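Local coordinates for protein chitinase (Thermococcus chitonophagus, PDB 5XSW) that probably hydrolyses chitin as an endochitinase and binds the polysaccharide, and in this structure holds a glycan in a pocket of its helical domain, at residues P159-I164 and Y449-L454; M181-K186 and R391-N396; P113-L118 and A195-K200. All blocks are in the same frame, centred on the assembly; numbering follows the deposited sequence.

Contact 1 of 3, residues P159-I164 and Y449-L454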
# COMPACT_ATOMS: atom_id res chain seq x y z
N PRO A 159 33.88 1.90 -13.32
CA PRO A 159 33.37 3.09 -12.63
C PRO A 159 32.56 4.10 -13.46
O PRO A 159 31.87 4.94 -12.87
CB PRO A 159 34.65 3.77 -12.13
CG PRO A 159 35.70 3.38 -13.18
CD PRO A 159 35.36 1.90 -13.43
N THR A 160 32.69 4.09 -14.79
CA THR A 160 32.00 5.11 -15.59
C THR A 160 31.16 4.46 -16.72
O THR A 160 30.29 5.11 -17.28
CB THR A 160 33.01 6.14 -16.21
OG1 THR A 160 33.95 5.44 -17.04
CG2 THR A 160 33.74 6.90 -15.12
N GLN A 161 31.41 3.18 -17.00
CA GLN A 161 30.62 2.46 -18.01
C GLN A 161 29.43 1.74 -17.35
O GLN A 161 29.59 1.19 -16.26
CB GLN A 161 31.43 1.40 -18.76
CG GLN A 161 32.41 1.99 -19.83
CD GLN A 161 33.29 0.95 -20.42
OE1 GLN A 161 32.86 -0.19 -20.67
NE2 GLN A 161 34.57 1.31 -20.65
N ILE A 162 28.27 1.75 -18.02
CA ILE A 162 27.11 0.90 -17.64
C ILE A 162 27.16 -0.34 -18.48
O ILE A 162 27.23 -0.26 -19.71
CB ILE A 162 25.76 1.57 -17.92
CG1 ILE A 162 25.69 2.92 -17.24
CG2 ILE A 162 24.58 0.66 -17.47
CD1 ILE A 162 24.66 3.80 -17.87
N ILE A 163 27.14 -1.49 -17.84
CA ILE A 163 27.27 -2.74 -18.58
C ILE A 163 25.99 -3.60 -18.39
O ILE A 163 25.86 -4.35 -17.40
CB ILE A 163 28.48 -3.61 -18.07
CG1 ILE A 163 29.77 -2.75 -17.94
CG2 ILE A 163 28.63 -4.81 -18.96
CD1 ILE A 163 30.17 -2.13 -19.26
N ILE A 164 25.07 -3.50 -19.33
CA ILE A 164 23.91 -4.37 -19.29
C ILE A 164 24.21 -5.54 -20.21
O ILE A 164 24.42 -5.36 -21.40
CB ILE A 164 22.64 -3.65 -19.77
CG1 ILE A 164 22.28 -2.50 -18.83
CG2 ILE A 164 21.48 -4.64 -19.87
CD1 ILE A 164 21.18 -1.60 -19.35
N TYR A 449 25.32 5.74 -24.49
CA TYR A 449 24.69 5.30 -23.23
C TYR A 449 25.72 4.54 -22.38
O TYR A 449 26.01 4.89 -21.24
CB TYR A 449 23.48 4.42 -23.53
CG TYR A 449 22.94 3.81 -22.25
CD1 TYR A 449 22.07 4.51 -21.45
CD2 TYR A 449 23.32 2.54 -21.86
CE1 TYR A 449 21.53 3.93 -20.24
CE2 TYR A 449 22.80 1.94 -20.66
CZ TYR A 449 21.91 2.65 -19.89
OH TYR A 449 21.42 2.05 -18.76
N ARG A 450 26.34 3.54 -22.98
CA ARG A 450 27.29 2.71 -22.26
C ARG A 450 28.47 3.53 -21.64
O ARG A 450 28.79 3.40 -20.45
CB ARG A 450 27.85 1.62 -23.19
CG ARG A 450 28.86 0.74 -22.44
CD ARG A 450 29.43 -0.35 -23.31
NE ARG A 450 30.68 -0.82 -22.74
CZ ARG A 450 31.38 -1.86 -23.23
NH1 ARG A 450 30.91 -2.57 -24.27
NH2 ARG A 450 32.52 -2.20 -22.67
N TYR A 451 29.07 4.41 -22.46
CA TYR A 451 30.33 5.08 -22.05
C TYR A 451 30.11 6.40 -21.34
O TYR A 451 30.89 6.78 -20.46
CB TYR A 451 31.24 5.25 -23.28
CG TYR A 451 31.72 3.93 -23.83
CD1 TYR A 451 32.73 3.23 -23.21
CD2 TYR A 451 31.08 3.34 -24.90
CE1 TYR A 451 33.15 1.99 -23.69
CE2 TYR A 451 31.48 2.11 -25.39
CZ TYR A 451 32.50 1.44 -24.78
OH TYR A 451 32.88 0.22 -25.30
N ASP A 452 29.06 7.14 -21.72
CA ASP A 452 28.90 8.50 -21.23
C ASP A 452 27.78 8.75 -20.23
O ASP A 452 27.78 9.77 -19.54
CB ASP A 452 28.64 9.43 -22.42
CG ASP A 452 29.79 9.44 -23.40
OD1 ASP A 452 30.95 9.58 -22.95
OD2 ASP A 452 29.52 9.30 -24.61
N PHE A 453 26.73 7.93 -20.23
CA PHE A 453 25.55 8.41 -19.51
C PHE A 453 25.74 8.49 -17.97
O PHE A 453 25.16 9.36 -17.31
CB PHE A 453 24.27 7.57 -19.87
CG PHE A 453 22.99 8.22 -19.38
CD1 PHE A 453 22.60 9.45 -19.87
CD2 PHE A 453 22.18 7.60 -18.41
CE1 PHE A 453 21.44 10.10 -19.39
CE2 PHE A 453 21.02 8.21 -17.94
CZ PHE A 453 20.64 9.46 -18.42
N LEU A 454 26.55 7.60 -17.36
CA LEU A 454 26.77 7.77 -15.92
C LEU A 454 27.45 9.11 -15.60
O LEU A 454 27.15 9.74 -14.57
CB LEU A 454 27.66 6.66 -15.35
CG LEU A 454 26.97 5.29 -15.17
CD1 LEU A 454 27.96 4.25 -14.54
CD2 LEU A 454 25.71 5.50 -14.25
O HOH W 1 30.20 7.73 -18.05
O HOH W 2 27.86 5.35 -18.63
O HOH W 3 33.04 5.21 -19.47

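Contact 2 of 3, residues M181-K186 and R391-N396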
# COMPACT_ATOMS: atom_id res chain seq x y z
N MET A 181 17.83 -11.69 -23.40
CA MET A 181 17.56 -10.39 -22.77
C MET A 181 17.63 -9.28 -23.80
O MET A 181 18.47 -9.34 -24.72
CB MET A 181 18.57 -10.14 -21.63
CG MET A 181 18.62 -11.29 -20.62
SD MET A 181 16.96 -11.67 -19.86
CE MET A 181 16.59 -10.13 -18.99
N TRP A 182 16.77 -8.27 -23.68
CA TRP A 182 16.81 -7.11 -24.58
C TRP A 182 16.27 -5.92 -23.84
O TRP A 182 15.50 -6.03 -22.86
CB TRP A 182 16.02 -7.37 -25.91
CG TRP A 182 14.57 -6.99 -25.85
CD1 TRP A 182 13.64 -7.48 -24.95
CD2 TRP A 182 13.87 -6.11 -26.71
NE1 TRP A 182 12.40 -6.94 -25.22
CE2 TRP A 182 12.51 -6.11 -26.30
CE3 TRP A 182 14.25 -5.32 -27.83
CZ2 TRP A 182 11.54 -5.33 -26.93
CZ3 TRP A 182 13.26 -4.52 -28.44
CH2 TRP A 182 11.94 -4.54 -27.99
N VAL A 183 16.72 -4.76 -24.27
CA VAL A 183 16.34 -3.50 -23.68
C VAL A 183 15.30 -2.88 -24.63
O VAL A 183 15.65 -2.54 -25.77
CB VAL A 183 17.56 -2.56 -23.52
CG1 VAL A 183 17.08 -1.15 -23.17
CG2 VAL A 183 18.56 -3.15 -22.43
N PRO A 184 14.03 -2.73 -24.19
CA PRO A 184 13.01 -2.25 -25.15
C PRO A 184 13.27 -0.89 -25.78
O PRO A 184 12.95 -0.69 -26.94
CB PRO A 184 11.72 -2.17 -24.28
CG PRO A 184 11.94 -3.29 -23.25
CD PRO A 184 13.43 -3.19 -22.92
N ASN A 185 13.82 0.07 -25.03
CA ASN A 185 14.18 1.36 -25.64
C ASN A 185 15.14 2.09 -24.74
O ASN A 185 15.40 1.66 -23.61
CB ASN A 185 12.94 2.23 -25.91
CG ASN A 185 12.17 2.56 -24.62
OD1 ASN A 185 12.64 3.30 -23.78
ND2 ASN A 185 10.90 2.10 -24.53
N LYS A 186 15.67 3.20 -25.25
CA LYS A 186 16.77 3.87 -24.58
C LYS A 186 16.26 4.67 -23.42
O LYS A 186 17.05 5.05 -22.56
CB LYS A 186 17.50 4.78 -25.60
CG LYS A 186 16.59 5.91 -26.09
CD LYS A 186 17.35 6.83 -27.11
CE LYS A 186 17.61 6.19 -28.44
NZ LYS A 186 17.91 7.30 -29.43
N ARG A 391 27.96 -9.33 -25.68
CA ARG A 391 26.87 -8.48 -26.13
C ARG A 391 26.44 -7.56 -25.00
O ARG A 391 25.73 -7.97 -24.10
CB ARG A 391 25.71 -9.37 -26.55
CG ARG A 391 24.89 -8.88 -27.72
CD ARG A 391 24.11 -10.01 -28.39
NE ARG A 391 23.42 -10.84 -27.42
CZ ARG A 391 22.84 -12.00 -27.70
NH1 ARG A 391 22.86 -12.48 -28.93
NH2 ARG A 391 22.25 -12.68 -26.74
N ILE A 392 26.83 -6.30 -25.09
CA ILE A 392 26.55 -5.34 -24.03
C ILE A 392 25.72 -4.22 -24.61
O ILE A 392 26.04 -3.69 -25.66
CB ILE A 392 27.84 -4.72 -23.45
CG1 ILE A 392 28.76 -5.80 -22.92
CG2 ILE A 392 27.50 -3.75 -22.35
CD1 ILE A 392 28.07 -6.84 -22.07
N TYR A 393 24.66 -3.86 -23.92
CA TYR A 393 23.80 -2.82 -24.47
C TYR A 393 24.53 -1.47 -24.69
O TYR A 393 25.28 -1.02 -23.84
CB TYR A 393 22.60 -2.59 -23.56
CG TYR A 393 21.68 -1.54 -24.04
CD1 TYR A 393 20.80 -1.80 -25.07
CD2 TYR A 393 21.69 -0.28 -23.46
CE1 TYR A 393 19.91 -0.79 -25.55
CE2 TYR A 393 20.82 0.72 -23.92
CZ TYR A 393 19.91 0.42 -24.95
OH TYR A 393 19.05 1.41 -25.37
N ASP A 394 24.22 -0.81 -25.79
CA ASP A 394 24.68 0.58 -26.01
C ASP A 394 23.67 1.29 -26.90
O ASP A 394 22.87 0.63 -27.58
CB ASP A 394 26.09 0.55 -26.63
CG ASP A 394 26.85 1.89 -26.49
OD1 ASP A 394 26.33 2.90 -25.94
OD2 ASP A 394 28.03 1.89 -26.92
N ALA A 395 23.64 2.62 -26.88
CA ALA A 395 22.66 3.35 -27.65
C ALA A 395 23.23 4.73 -27.87
O ALA A 395 23.88 5.25 -26.98
CB ALA A 395 21.29 3.46 -26.88
N ASN A 396 22.94 5.34 -29.02
CA ASN A 396 23.18 6.78 -29.20
C ASN A 396 22.15 7.60 -28.48
O ASN A 396 20.94 7.42 -28.66
CB ASN A 396 23.12 7.13 -30.70
CG ASN A 396 24.13 6.36 -31.51
OD1 ASN A 396 25.10 5.84 -30.99
ND2 ASN A 396 23.90 6.29 -32.80

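Contact 3 of 3, residues P113-L118 and A195-K200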
# COMPACT_ATOMS: atom_id res chain seq x y z
N PRO A 113 27.16 1.68 -1.99
CA PRO A 113 28.50 1.75 -2.57
C PRO A 113 28.68 2.95 -3.51
O PRO A 113 27.75 3.44 -4.12
CB PRO A 113 28.62 0.45 -3.36
CG PRO A 113 27.41 -0.44 -2.91
CD PRO A 113 26.38 0.49 -2.42
N THR A 114 29.92 3.42 -3.61
CA THR A 114 30.28 4.41 -4.62
C THR A 114 30.60 3.71 -5.94
O THR A 114 31.46 2.84 -6.02
CB THR A 114 31.49 5.25 -4.15
OG1 THR A 114 31.05 6.00 -3.04
CG2 THR A 114 31.93 6.27 -5.25
N ILE A 115 29.88 4.05 -6.98
CA ILE A 115 30.12 3.41 -8.26
C ILE A 115 31.35 4.11 -8.93
O ILE A 115 32.25 3.45 -9.44
CB ILE A 115 28.91 3.54 -9.23
CG1 ILE A 115 27.59 3.08 -8.56
CG2 ILE A 115 29.22 2.83 -10.57
CD1 ILE A 115 27.67 1.66 -8.03
N GLY A 116 31.34 5.44 -8.92
CA GLY A 116 32.43 6.24 -9.49
C GLY A 116 32.20 7.69 -9.13
O GLY A 116 31.15 8.04 -8.60
N GLU A 117 33.16 8.57 -9.43
CA GLU A 117 33.04 9.98 -9.06
C GLU A 117 33.64 10.85 -10.15
O GLU A 117 34.53 10.39 -10.84
CB GLU A 117 33.78 10.26 -7.74
CG GLU A 117 33.19 9.58 -6.52
CD GLU A 117 33.88 10.05 -5.24
OE1 GLU A 117 34.95 10.69 -5.35
OE2 GLU A 117 33.34 9.80 -4.14
N LEU A 118 33.10 12.05 -10.34
CA LEU A 118 33.66 12.99 -11.30
C LEU A 118 35.03 13.39 -10.78
O LEU A 118 35.24 13.40 -9.56
CB LEU A 118 32.78 14.24 -11.41
CG LEU A 118 31.44 14.06 -12.13
CD1 LEU A 118 30.54 15.26 -11.96
CD2 LEU A 118 31.70 13.80 -13.60
N ALA A 195 18.47 4.51 -11.71
CA ALA A 195 18.27 3.64 -10.54
C ALA A 195 19.63 3.15 -10.00
O ALA A 195 19.84 3.03 -8.81
CB ALA A 195 17.38 2.39 -10.92
N TYR A 196 20.52 2.80 -10.92
CA TYR A 196 21.88 2.33 -10.60
C TYR A 196 22.66 3.43 -9.88
O TYR A 196 23.13 3.26 -8.79
CB TYR A 196 22.57 1.97 -11.92
CG TYR A 196 24.00 1.45 -11.84
CD1 TYR A 196 24.47 0.76 -10.72
CD2 TYR A 196 24.87 1.60 -12.94
CE1 TYR A 196 25.78 0.25 -10.69
CE2 TYR A 196 26.17 1.12 -12.90
CZ TYR A 196 26.62 0.46 -11.78
OH TYR A 196 27.91 -0.05 -11.78
N GLU A 197 22.77 4.60 -10.49
CA GLU A 197 23.60 5.66 -9.91
C GLU A 197 22.99 6.23 -8.63
O GLU A 197 23.69 6.55 -7.65
CB GLU A 197 23.86 6.79 -10.98
CG GLU A 197 24.88 7.89 -10.49
CD GLU A 197 26.29 7.33 -10.20
OE1 GLU A 197 26.71 6.27 -10.78
OE2 GLU A 197 27.00 7.97 -9.41
N TRP A 198 21.67 6.37 -8.61
CA TRP A 198 21.00 6.91 -7.45
C TRP A 198 20.93 5.89 -6.30
O TRP A 198 21.34 6.21 -5.17
CB TRP A 198 19.56 7.38 -7.84
CG TRP A 198 18.93 8.34 -6.89
CD1 TRP A 198 19.39 8.76 -5.65
CD2 TRP A 198 17.69 9.02 -7.10
NE1 TRP A 198 18.51 9.68 -5.11
CE2 TRP A 198 17.47 9.85 -5.99
CE3 TRP A 198 16.77 9.02 -8.15
CZ2 TRP A 198 16.33 10.66 -5.89
CZ3 TRP A 198 15.67 9.83 -8.06
CH2 TRP A 198 15.45 10.63 -6.92
N PHE A 199 20.45 4.66 -6.55
CA PHE A 199 20.15 3.74 -5.41
C PHE A 199 21.10 2.54 -5.39
O PHE A 199 20.97 1.66 -4.54
CB PHE A 199 18.65 3.25 -5.46
CG PHE A 199 17.68 4.41 -5.36
CD1 PHE A 199 17.53 5.08 -4.17
CD2 PHE A 199 16.94 4.83 -6.49
CE1 PHE A 199 16.68 6.22 -4.08
CE2 PHE A 199 16.08 5.91 -6.39
CZ PHE A 199 15.99 6.63 -5.19
N LYS A 200 22.07 2.54 -6.32
CA LYS A 200 23.15 1.52 -6.39
C LYS A 200 22.62 0.17 -6.79
O LYS A 200 23.24 -0.87 -6.51
CB LYS A 200 23.91 1.40 -5.05
CG LYS A 200 24.21 2.79 -4.42
CD LYS A 200 24.93 3.73 -5.45
CE LYS A 200 25.06 5.12 -4.81
NZ LYS A 200 25.76 6.12 -5.73
O HOH W 4 28.26 6.43 -7.26

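Contact 1 of 3, residues P159-I164 and Y449-L454
Gln161 OE1 is gripped side-on by Arg450, whose NE and NH2 both donate to this one amide oxygen. The NH2 bond is the shorter, 2.9 Å from Arg450 NH2 to Gln161 OE1. The oxygen lies in the guanidinium plane, yet both nitrogens approach it from the same face of the amide, NE standing well above the carbonyl plane. Tyr451 OH lies 3.3 Å above one face of the Arg450 guanidinium, over its centre. With CG anti to the backbone N (chi1 180°) and an extended chain to NE, Arg450 spans from the first turn of helix 449-461 to the loop, and NH2 also donates to Pro142 O. A glutamine suits the loop position because its other end is a donor: NE2 serves Asp141 O and Tyr139 O, while lying at the edge of the Tyr451 ring, 3.4 Å from Tyr451 CE1.

Beside this grip the backbone of the loop joins the helix directly. Ile162 N donates to Arg450 O over 3.0 Å. One water sits between Leu454 N, from which it accepts at 2.9 Å, and Arg450 O, in place of a direct helix bond, and also meets Thr160 O, so it joins loop to helix.

Ile162 supplies the apolar part. Its CD1 sits over one face of the Tyr449 ring, 3.9 Å from the ring centroid, in a CH-pi contact. Its CG1 presses on Leu454 CG at 3.4 Å, closer than usual for carbons. A branched side chain fits here, since CG2 meets Tyr449 OH while CG1 turns to the leucine. Tyr449 OH itself is hydrogen-bonded to Ala189 O.

A buried guanidinium held by neutral oxygens such as Gln161 OE1 and Pro142 O is probably stabilised by dipoles, and its charge would in turn polarise the glutamine amide.

Contact 2 of 3, residues M181-K186 and R391-N396
The Tyr393 ring carries Val183 on one face, with Val183 CB 3.9 Å from the ring centroid. This CH-pi contact lies beside the N-terminus of helix 186-199 in the mainly helical, glycan-binding domain, probably the catalytic one, where Asn185 is the N-cap. The valine crosses the ring at about a right angle and covers it with both branches. CG1 lies 3.6 Å above the plane, offset toward the rim near CE1 and CZ, whereas CG2 sits over the CD1 side, 3.7 Å from Tyr393 CD1. The split follows from chi1 of 169°, which sets Val183 CG1 anti to the backbone N and CG2 anti to the carbonyl carbon. A beta-branched residue suits the place, for its short forked chain spreads over an aromatic face. Tyr393 also meets the Tyr449 ring edge to face.

The tyrosine hydroxyl reaches the start of the helix, where Tyr393 OH is 3.4 Å from Lys186 CA and also touches CB. The hydroxyl thus touches the first residue of the helix, Lys186. Asn185 turns its own side chain to that helix end: OD1 accepts from Phe188 N, the usual work of an asparagine N-cap.

Beyond the ring, the two loops meet through Lys186 and the residues following the tyrosine. Lys186 CB packs against Ala395 CB at 4.2 Å, where a small methyl lets the chains come close. The lysine chain bends at chi3 (71°), and its amino group, also in a salt bridge with Asp401, reaches the backbone of Asn396. Lys186 NZ donates a hydrogen bond to Asn396 O, 3.1 Å away, with a C=O...N angle of 172°, nearly in line with the carbonyl bond.

Contact 3 of 3, residues P113-L118 and A195-K200
Ile115 crosses the Tyr196 side chain obliquely, its two branches spread along the outer part of the phenol. CD1 touches the ring at Tyr196 CE1, 3.6 Å away, while CG2 comes to 3.4 Å from Tyr196 OH. The branched isoleucine thus covers both ring carbon and hydroxyl oxygen. Ile115 also slides past Glu197, in the opposite direction, with CB 3.8 Å from Glu197 OE1. That carboxylate is turned to Arg458, its salt-bridge partner on helix 449-461.

Pro113 and Lys200 likewise run past each other in opposite directions. The proline ring offers CD to Lys200 CB at 3.7 Å, and Pro113 O lies 3.1 Å from Lys200 CD. This buried Pro113 O has no hydrogen-bond partner. A long chain suits Lys200 because it can be apolar along its length and polar at its tip: chi2 (-53°) turns CD aside, the chain is extended beyond it, and NZ donates to Glu197 O. A water completes the polar junction, accepting from Lys200 NZ and from Ile115 N, the latter at 2.9 Å, and donating to Glu197 OE2.

Lys200 has positive phi (69°) and ends helix 186-199 in a left-handed conformation. This is a helix C-terminus ended by a left-handed residue, packed against the segment that follows the N-terminal beta domain.

Contacts 1 and 2 are centred 12 Å apart and are stitched by backbone: Tyr449 N lies 2.9 Å from Ala395 O, and Ile164 O lies 2.9 Å from Tyr393 N, both probable hydrogen bonds. Contact 3 is centred 11 Å from contact 1, touching it where Leu454 CD2 comes to 3.7 Å from Glu197 OE1. Contacts 2 and 3, nearest atoms about 11 Å apart, are joined by helix 186-199. None of the three includes a residue of the glycan pocket. One link is helix 203-214: Ile164 packs on its start, at Pro203 and Asn204, and its end carries pocket residues Lys212, Glu213 and Asn214. Pocket residues Asn174 and Leu175 lie in the chain between Ile164 and Met181.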